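Local coordinates for protein ATP-dependent Clp protease proteolytic subunit (Listeria monocytogenes, PDB 4JCQ) that probably cleaves peptide bonds as the serine-protease subunit of the ATP-dependent Clp machinery, with a major role in degrading misfolded proteins, at residues Asp72-Ile77 and Tyr97-Lys102. Residues are numbered along the deposited sequence; the frame is centred on the assembly and turned at random.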
loop_
_atom_site.group_PDB
_atom_site.type_symbol
_atom_site.label_atom_id
_atom_site.label_comp_id
_atom_site.label_asym_id
_atom_site.label_seq_id
_atom_site.Cartn_x
_atom_site.Cartn_y
_atom_site.Cartn_z
ATOM N N ASP H 72 -22.372 -8.657 20.625
ATOM C CA ASP H 72 -21.965 -9.443 21.790
ATOM C C ASP H 72 -20.705 -8.907 22.469
ATOM O O ASP H 72 -20.589 -8.973 23.692
ATOM C CB ASP H 72 -21.798 -10.920 21.419
ATOM C CG ASP H 72 -23.130 -11.639 21.246
ATOM O OD1 ASP H 72 -23.113 -12.852 20.948
ATOM O OD2 ASP H 72 -24.194 -11.001 21.405
ATOM N N MET H 73 -19.774 -8.369 21.683
ATOM C CA MET H 73 -18.553 -7.771 22.237
ATOM C C MET H 73 -18.854 -6.524 23.067
ATOM O O MET H 73 -18.211 -6.286 24.093
ATOM C CB MET H 73 -17.535 -7.447 21.136
ATOM C CG MET H 73 -16.796 -8.657 20.571
ATOM S SD MET H 73 -15.870 -9.643 21.773
ATOM C CE MET H 73 -14.819 -8.409 22.528
ATOM N N ILE H 74 -19.835 -5.741 22.615
ATOM C CA ILE H 74 -20.314 -4.570 23.353
ATOM C C ILE H 74 -20.835 -4.972 24.735
ATOM O O ILE H 74 -20.503 -4.335 25.735
ATOM C CB ILE H 74 -21.392 -3.794 22.554
ATOM C CG1 ILE H 74 -20.741 -2.998 21.414
ATOM C CG2 ILE H 74 -22.187 -2.856 23.456
ATOM C CD1 ILE H 74 -21.711 -2.528 20.349
ATOM N N LYS H 75 -21.631 -6.039 24.784
ATOM C CA LYS H 75 -22.169 -6.550 26.046
ATOM C C LYS H 75 -21.123 -7.292 26.885
ATOM O O LYS H 75 -21.224 -7.328 28.113
ATOM C CB LYS H 75 -23.379 -7.455 25.795
ATOM C CG LYS H 75 -24.627 -6.710 25.350
ATOM C CD LYS H 75 -25.872 -7.565 25.524
ATOM C CE LYS H 75 -27.131 -6.754 25.269
ATOM N NZ LYS H 75 -28.363 -7.514 25.616
ATOM N N PHE H 76 -20.125 -7.870 26.217
ATOM C CA PHE H 76 -19.095 -8.681 26.874
ATOM C C PHE H 76 -18.131 -7.861 27.733
ATOM O O PHE H 76 -17.836 -8.237 28.870
ATOM C CB PHE H 76 -18.321 -9.513 25.840
ATOM C CG PHE H 76 -17.224 -10.357 26.428
ATOM C CD1 PHE H 76 -17.519 -11.544 27.095
ATOM C CD2 PHE H 76 -15.890 -9.974 26.305
ATOM C CE1 PHE H 76 -16.508 -12.325 27.635
ATOM C CE2 PHE H 76 -14.875 -10.752 26.843
ATOM C CZ PHE H 76 -15.184 -11.929 27.508
ATOM N N ILE H 77 -17.643 -6.752 27.184
ATOM C CA ILE H 77 -16.646 -5.921 27.868
ATOM C C ILE H 77 -17.215 -5.260 29.126
ATOM O O ILE H 77 -18.420 -5.022 29.220
ATOM C CB ILE H 77 -16.014 -4.865 26.926
ATOM C CG1 ILE H 77 -17.084 -3.923 26.352
ATOM C CG2 ILE H 77 -15.216 -5.551 25.821
ATOM C CD1 ILE H 77 -16.530 -2.697 25.655
ATOM N N TYR H 97 -26.562 -1.347 17.401
ATOM C CA TYR H 97 -27.086 -0.201 18.145
ATOM C C TYR H 97 -27.827 -0.633 19.412
ATOM O O TYR H 97 -27.650 -0.039 20.481
ATOM C CB TYR H 97 -28.000 0.637 17.237
ATOM C CG TYR H 97 -28.522 1.906 17.873
ATOM C CD1 TYR H 97 -27.806 3.100 17.786
ATOM C CD2 TYR H 97 -29.739 1.914 18.556
ATOM C CE1 TYR H 97 -28.283 4.266 18.369
ATOM C CE2 TYR H 97 -30.225 3.073 19.142
ATOM C CZ TYR H 97 -29.495 4.243 19.049
ATOM O OH TYR H 97 -29.983 5.388 19.633
ATOM N N LEU H 98 -28.631 -1.687 19.285
ATOM C CA LEU H 98 -29.462 -2.174 20.381
ATOM C C LEU H 98 -28.711 -2.997 21.435
ATOM O O LEU H 98 -29.317 -3.458 22.404
ATOM C CB LEU H 98 -30.661 -2.962 19.832
ATOM C CG LEU H 98 -31.722 -2.172 19.054
ATOM C CD1 LEU H 98 -32.762 -3.114 18.471
ATOM C CD2 LEU H 98 -32.389 -1.106 19.915
ATOM N N ALA H 99 -27.401 -3.171 21.252
ATOM C CA ALA H 99 -26.561 -3.846 22.250
ATOM C C ALA H 99 -26.414 -3.021 23.530
ATOM O O ALA H 99 -26.241 -3.574 24.615
ATOM C CB ALA H 99 -25.192 -4.171 21.673
ATOM N N ALA H 100 -26.475 -1.698 23.394
ATOM C CA ALA H 100 -26.399 -0.799 24.540
ATOM C C ALA H 100 -27.724 -0.785 25.295
ATOM O O ALA H 100 -28.790 -0.978 24.697
ATOM C CB ALA H 100 -26.028 0.605 24.088
ATOM N N GLU H 101 -27.652 -0.563 26.607
ATOM C CA GLU H 101 -28.845 -0.443 27.445
ATOM C C GLU H 101 -29.656 0.770 27.003
ATOM O O GLU H 101 -29.089 1.760 26.531
ATOM C CB GLU H 101 -28.467 -0.327 28.928
ATOM C CG GLU H 101 -27.687 -1.515 29.484
ATOM C CD GLU H 101 -28.464 -2.822 29.437
ATOM O OE1 GLU H 101 -27.872 -3.849 29.040
ATOM O OE2 GLU H 101 -29.662 -2.830 29.793
ATOM N N LYS H 102 -30.976 0.687 27.159
ATOM C CA LYS H 102 -31.896 1.700 26.632
ATOM C C LYS H 102 -31.509 3.139 26.981
ATOM O O LYS H 102 -31.482 3.999 26.103
ATOM C CB LYS H 102 -33.340 1.416 27.058
ATOM C CG LYS H 102 -34.373 2.158 26.223
ATOM C CD LYS H 102 -35.785 1.678 26.514
ATOM C CE LYS H 102 -36.763 2.180 25.461
ATOM N NZ LYS H 102 -36.883 3.667 25.449
HETATM O O HOH W 1 -29.436 -6.278 22.737
#
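Ala99 meets the last turn of helix 64-76 by pointing its methyl group at Ile74 while its carbonyl oxygen lies alongside the aliphatic chain of Lys75. Both segments belong to the ClpP/crotonase fold: the helix packs beside the parallel sheet, and the partner is the type I beta turn Tyr97-Ala100, where helix 92-97 gives way to the loop leading to strand 105-108. The apolar evidence is a single cluster in which Ala99 CB lies 3.7 Å from Ile74 CG2 and 4.1 Å from Ile74 CD1, so that one methyl is touched by both branches of the isoleucine. A chi1 of -75° sets CG2 anti to the backbone N and turns this branch onto the alanine. Ile74 also touches Leu42, Ile55 and Val81, so the isoleucine side chain reaches both helix 32-48 and the sheet.

Lys75 runs extended beyond CG and passes alongside the turn, with CG 3.6 Å and CE 3.4 Å from Ala99 O. No direct hydrogen bond joins the segments, so the polar link depends on solvent. The ammonium is 5.0 Å from Glu101, measured NZ to OE1, too far for contact, although the opposite charges may attract. One water bridges the two sides, donating to Leu98 O at 2.8 Å and accepting a weak bond from Lys75 NZ at 3.3 Å.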